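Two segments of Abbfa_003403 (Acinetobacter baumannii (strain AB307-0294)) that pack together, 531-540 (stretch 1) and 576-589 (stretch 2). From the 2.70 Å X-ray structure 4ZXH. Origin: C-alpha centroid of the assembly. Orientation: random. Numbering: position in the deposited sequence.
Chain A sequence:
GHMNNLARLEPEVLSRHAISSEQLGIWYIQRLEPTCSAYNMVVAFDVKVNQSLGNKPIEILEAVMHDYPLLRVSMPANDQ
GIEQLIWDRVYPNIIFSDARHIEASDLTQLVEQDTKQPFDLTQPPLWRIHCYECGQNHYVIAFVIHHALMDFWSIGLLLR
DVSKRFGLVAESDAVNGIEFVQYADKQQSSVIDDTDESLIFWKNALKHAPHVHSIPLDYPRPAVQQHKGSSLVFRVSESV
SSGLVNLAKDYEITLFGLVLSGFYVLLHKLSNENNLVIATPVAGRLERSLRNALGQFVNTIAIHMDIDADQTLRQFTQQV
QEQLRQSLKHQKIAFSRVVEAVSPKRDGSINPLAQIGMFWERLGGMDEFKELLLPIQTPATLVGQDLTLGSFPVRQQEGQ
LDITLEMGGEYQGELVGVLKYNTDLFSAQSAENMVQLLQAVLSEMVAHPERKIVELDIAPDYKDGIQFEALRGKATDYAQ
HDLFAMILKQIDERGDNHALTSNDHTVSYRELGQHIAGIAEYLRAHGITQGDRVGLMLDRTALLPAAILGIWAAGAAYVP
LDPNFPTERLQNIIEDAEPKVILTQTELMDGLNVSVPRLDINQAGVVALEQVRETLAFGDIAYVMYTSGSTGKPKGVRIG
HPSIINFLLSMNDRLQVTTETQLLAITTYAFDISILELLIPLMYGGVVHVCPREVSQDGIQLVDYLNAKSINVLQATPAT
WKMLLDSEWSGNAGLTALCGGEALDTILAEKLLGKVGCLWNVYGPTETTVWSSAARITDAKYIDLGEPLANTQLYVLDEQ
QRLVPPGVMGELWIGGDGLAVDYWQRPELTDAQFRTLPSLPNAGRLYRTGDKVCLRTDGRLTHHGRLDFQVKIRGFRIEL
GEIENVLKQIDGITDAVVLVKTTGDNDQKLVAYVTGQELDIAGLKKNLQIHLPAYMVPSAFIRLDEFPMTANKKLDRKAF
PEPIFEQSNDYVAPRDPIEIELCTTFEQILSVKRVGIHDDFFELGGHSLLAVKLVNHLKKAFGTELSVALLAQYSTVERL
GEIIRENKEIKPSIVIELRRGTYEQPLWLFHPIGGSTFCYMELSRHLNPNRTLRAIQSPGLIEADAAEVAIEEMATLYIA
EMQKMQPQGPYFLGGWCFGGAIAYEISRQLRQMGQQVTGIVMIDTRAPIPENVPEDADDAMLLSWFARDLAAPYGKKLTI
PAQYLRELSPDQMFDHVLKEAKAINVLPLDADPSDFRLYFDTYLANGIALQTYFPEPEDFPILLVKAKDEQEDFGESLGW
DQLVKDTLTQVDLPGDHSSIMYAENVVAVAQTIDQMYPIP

Stretch 1, residues 531-540: GDRVGLMLDR
Stretch 2 576-589: DAEPKVILTQTELM

Parallel strands satisfy their backbone polar groups in a staggered ladder, and side chains take over where the ladder ends; residues 531-540 and 576-589 illustrate both. Strand 533-537 runs alongside strand 581-584, N-to-C directions 31° apart, pairing Gly535 with Ile582 (CA-CA 4.1 Å) and Leu536 with Leu583 (5.0 Å). Arg533 O accepts from Lys580 N (2.8 Å), Gly535 N donates to Val581 O (2.8 Å), Leu583 N to Gly535 O (2.6 Å), and Met537 N to Leu583 O (2.9 Å). Gly535 (phi/psi -63/137) permits the close approach: a CB there would lie 3.0 Å from Ile582 CG1.

Before the ladder, the chain leaves a helix at Glu578, whose phi is positive (46/55). The freed carbonyls are met by Arg533 (chi1-chi3 m, t, m): NE donates to Ala577 O (2.7 Å) and NH2 to Glu578 O (2.9 Å), both near the guanidinium plane. Lys580 NZ forms a salt bridge with Asp532 OD2 (2.7 Å).

Beyond it, Thr584 OG1 (chi1 t) donates to Met537 O (3.0 Å), and Gln585 OE1 (chi1 p, chi2 t) accepts from Asp539 N (2.9 Å).

On one sheet face Val534 CG1 meets Val581 CG1 (3.9 Å) and Leu536 CD1 meets Leu583 CD2 (4.0 Å); on the other, Met537 CB approaches Ile582 CG2 (4.2 Å).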

# COMPACT_ATOMS: atom_id res chain seq x y z
N GLY A 531 17.92 -50.22 19.61
CA GLY A 531 17.39 -49.14 20.41
C GLY A 531 18.40 -48.11 20.87
O GLY A 531 18.04 -47.09 21.45
N ASP A 532 19.68 -48.37 20.64
CA ASP A 532 20.69 -47.43 21.11
C ASP A 532 20.68 -46.19 20.22
O ASP A 532 20.20 -46.21 19.07
CB ASP A 532 22.08 -48.07 21.15
CG ASP A 532 22.25 -49.05 22.33
OD1 ASP A 532 21.35 -49.12 23.21
OD2 ASP A 532 23.29 -49.76 22.38
N ARG A 533 21.17 -45.09 20.78
CA ARG A 533 21.27 -43.85 20.04
C ARG A 533 22.72 -43.61 19.70
O ARG A 533 23.56 -43.63 20.59
CB ARG A 533 20.70 -42.69 20.85
CG ARG A 533 19.20 -42.76 20.99
CD ARG A 533 18.70 -41.73 21.99
NE ARG A 533 19.48 -41.78 23.22
CZ ARG A 533 19.32 -42.68 24.17
NH1 ARG A 533 18.40 -43.63 24.03
NH2 ARG A 533 20.09 -42.65 25.27
N VAL A 534 23.00 -43.43 18.42
CA VAL A 534 24.37 -43.29 17.93
C VAL A 534 24.62 -41.91 17.35
O VAL A 534 24.00 -41.53 16.34
CB VAL A 534 24.69 -44.35 16.88
CG1 VAL A 534 26.01 -44.04 16.18
CG2 VAL A 534 24.71 -45.72 17.52
N GLY A 535 25.50 -41.16 17.99
CA GLY A 535 25.93 -39.87 17.48
C GLY A 535 26.62 -40.04 16.14
O GLY A 535 27.42 -40.96 15.96
N LEU A 536 26.31 -39.17 15.20
CA LEU A 536 26.91 -39.25 13.88
C LEU A 536 27.58 -37.94 13.49
O LEU A 536 26.90 -36.95 13.22
CB LEU A 536 25.86 -39.62 12.84
CG LEU A 536 26.39 -39.86 11.44
CD1 LEU A 536 27.49 -40.91 11.47
CD2 LEU A 536 25.23 -40.30 10.55
N MET A 537 28.91 -37.94 13.49
CA MET A 537 29.69 -36.74 13.20
C MET A 537 30.61 -36.98 12.01
O MET A 537 31.78 -37.32 12.19
CB MET A 537 30.49 -36.33 14.44
CG MET A 537 31.04 -34.91 14.40
SD MET A 537 32.13 -34.49 15.79
CE MET A 537 30.97 -34.40 17.14
N LEU A 538 30.08 -36.79 10.79
CA LEU A 538 30.83 -37.08 9.56
C LEU A 538 31.00 -35.89 8.61
O LEU A 538 30.25 -34.92 8.69
CB LEU A 538 30.14 -38.21 8.78
CG LEU A 538 30.04 -39.57 9.45
CD1 LEU A 538 29.56 -40.63 8.46
CD2 LEU A 538 31.36 -39.98 10.09
N ASP A 539 31.98 -35.98 7.72
CA ASP A 539 32.10 -35.08 6.57
C ASP A 539 31.29 -35.64 5.41
O ASP A 539 30.99 -36.83 5.39
CB ASP A 539 33.55 -34.90 6.13
CG ASP A 539 34.26 -33.79 6.88
OD1 ASP A 539 33.59 -32.83 7.30
OD2 ASP A 539 35.50 -33.88 7.05
N ARG A 540 30.94 -34.79 4.45
CA ARG A 540 30.08 -35.25 3.36
C ARG A 540 30.84 -36.12 2.37
O ARG A 540 31.30 -35.66 1.34
CB ARG A 540 29.45 -34.05 2.65
CG ARG A 540 28.57 -33.24 3.59
CD ARG A 540 27.81 -32.18 2.87
NE ARG A 540 26.85 -32.74 1.92
CZ ARG A 540 25.70 -33.30 2.25
NH1 ARG A 540 25.33 -33.41 3.52
NH2 ARG A 540 24.90 -33.77 1.29
N ASP A 576 21.61 -33.83 25.95
CA ASP A 576 20.19 -34.15 25.96
C ASP A 576 19.94 -35.56 25.40
O ASP A 576 19.10 -36.30 25.93
CB ASP A 576 19.42 -33.10 25.16
CG ASP A 576 17.91 -33.35 25.13
OD1 ASP A 576 17.21 -33.05 26.13
OD2 ASP A 576 17.42 -33.82 24.08
N ALA A 577 20.67 -35.92 24.35
CA ALA A 577 20.43 -37.17 23.63
C ALA A 577 21.06 -38.38 24.32
O ALA A 577 20.64 -39.51 24.08
CB ALA A 577 20.93 -37.06 22.19
N GLU A 578 22.05 -38.14 25.17
CA GLU A 578 22.73 -39.20 25.92
C GLU A 578 23.10 -40.40 25.05
O GLU A 578 22.73 -41.52 25.38
CB GLU A 578 21.85 -39.65 27.09
CG GLU A 578 21.53 -38.52 28.05
CD GLU A 578 20.50 -38.88 29.10
OE1 GLU A 578 19.73 -39.85 28.90
OE2 GLU A 578 20.45 -38.18 30.14
N PRO A 579 23.84 -40.17 23.95
CA PRO A 579 24.12 -41.25 23.00
C PRO A 579 25.10 -42.30 23.51
O PRO A 579 25.99 -42.00 24.33
CB PRO A 579 24.70 -40.51 21.79
CG PRO A 579 25.34 -39.29 22.38
CD PRO A 579 24.60 -38.95 23.65
N LYS A 580 24.94 -43.52 23.03
CA LYS A 580 25.79 -44.64 23.43
C LYS A 580 27.21 -44.41 22.98
O LYS A 580 28.16 -44.72 23.69
CB LYS A 580 25.27 -45.95 22.84
CG LYS A 580 26.05 -47.18 23.24
CD LYS A 580 25.82 -47.51 24.70
CE LYS A 580 26.00 -49.00 24.99
NZ LYS A 580 24.75 -49.77 24.69
N VAL A 581 27.34 -43.87 21.77
CA VAL A 581 28.62 -43.71 21.11
C VAL A 581 28.50 -42.58 20.10
O VAL A 581 27.38 -42.21 19.72
CB VAL A 581 29.07 -45.03 20.40
CG1 VAL A 581 28.38 -45.18 19.06
CG2 VAL A 581 30.56 -45.05 20.20
N ILE A 582 29.63 -42.00 19.70
CA ILE A 582 29.66 -41.03 18.60
C ILE A 582 30.47 -41.62 17.45
O ILE A 582 31.66 -41.89 17.62
CB ILE A 582 30.28 -39.67 19.02
CG1 ILE A 582 29.38 -38.95 20.04
CG2 ILE A 582 30.54 -38.80 17.81
CD1 ILE A 582 30.09 -37.82 20.76
N LEU A 583 29.81 -41.87 16.32
CA LEU A 583 30.50 -42.46 15.17
C LEU A 583 30.99 -41.32 14.31
O LEU A 583 30.21 -40.53 13.79
CB LEU A 583 29.56 -43.39 14.37
CG LEU A 583 30.09 -44.08 13.10
CD1 LEU A 583 31.10 -45.21 13.38
CD2 LEU A 583 28.93 -44.59 12.26
N THR A 584 32.31 -41.21 14.19
CA THR A 584 32.94 -40.07 13.53
C THR A 584 34.07 -40.57 12.62
O THR A 584 34.22 -41.77 12.43
CB THR A 584 33.47 -39.09 14.57
OG1 THR A 584 34.17 -38.02 13.91
CG2 THR A 584 34.41 -39.80 15.53
N GLN A 585 34.86 -39.67 12.05
CA GLN A 585 35.94 -40.13 11.18
C GLN A 585 37.28 -39.75 11.78
O GLN A 585 37.34 -38.93 12.69
CB GLN A 585 35.79 -39.59 9.75
CG GLN A 585 35.64 -38.08 9.62
CD GLN A 585 35.13 -37.65 8.25
OE1 GLN A 585 34.01 -37.99 7.86
NE2 GLN A 585 35.97 -36.92 7.52
N THR A 586 38.36 -40.35 11.26
CA THR A 586 39.71 -40.23 11.83
C THR A 586 40.11 -38.81 12.23
O THR A 586 40.48 -38.57 13.38
CB THR A 586 40.76 -40.76 10.85
OG1 THR A 586 40.34 -42.04 10.34
CG2 THR A 586 42.12 -40.88 11.52
N GLU A 587 40.05 -37.89 11.27
CA GLU A 587 40.45 -36.49 11.47
C GLU A 587 39.79 -35.79 12.66
O GLU A 587 40.34 -34.83 13.21
CB GLU A 587 40.14 -35.67 10.21
CG GLU A 587 40.77 -36.17 8.92
CD GLU A 587 39.95 -37.25 8.21
OE1 GLU A 587 39.20 -37.99 8.88
OE2 GLU A 587 40.05 -37.34 6.96
N LEU A 588 38.61 -36.26 13.07
CA LEU A 588 37.78 -35.53 14.03
C LEU A 588 37.75 -36.11 15.44
O LEU A 588 37.02 -35.61 16.30
CB LEU A 588 36.35 -35.44 13.48
CG LEU A 588 36.25 -34.91 12.05
CD1 LEU A 588 34.85 -35.12 11.44
CD2 LEU A 588 36.64 -33.44 11.98
N MET A 589 38.53 -37.17 15.68
CA MET A 589 38.42 -37.97 16.91
C MET A 589 38.66 -37.17 18.20
O MET A 589 38.09 -37.48 19.24
CB MET A 589 39.38 -39.16 16.86
CG MET A 589 38.96 -40.27 15.91
SD MET A 589 37.52 -41.22 16.47
CE MET A 589 38.30 -42.35 17.62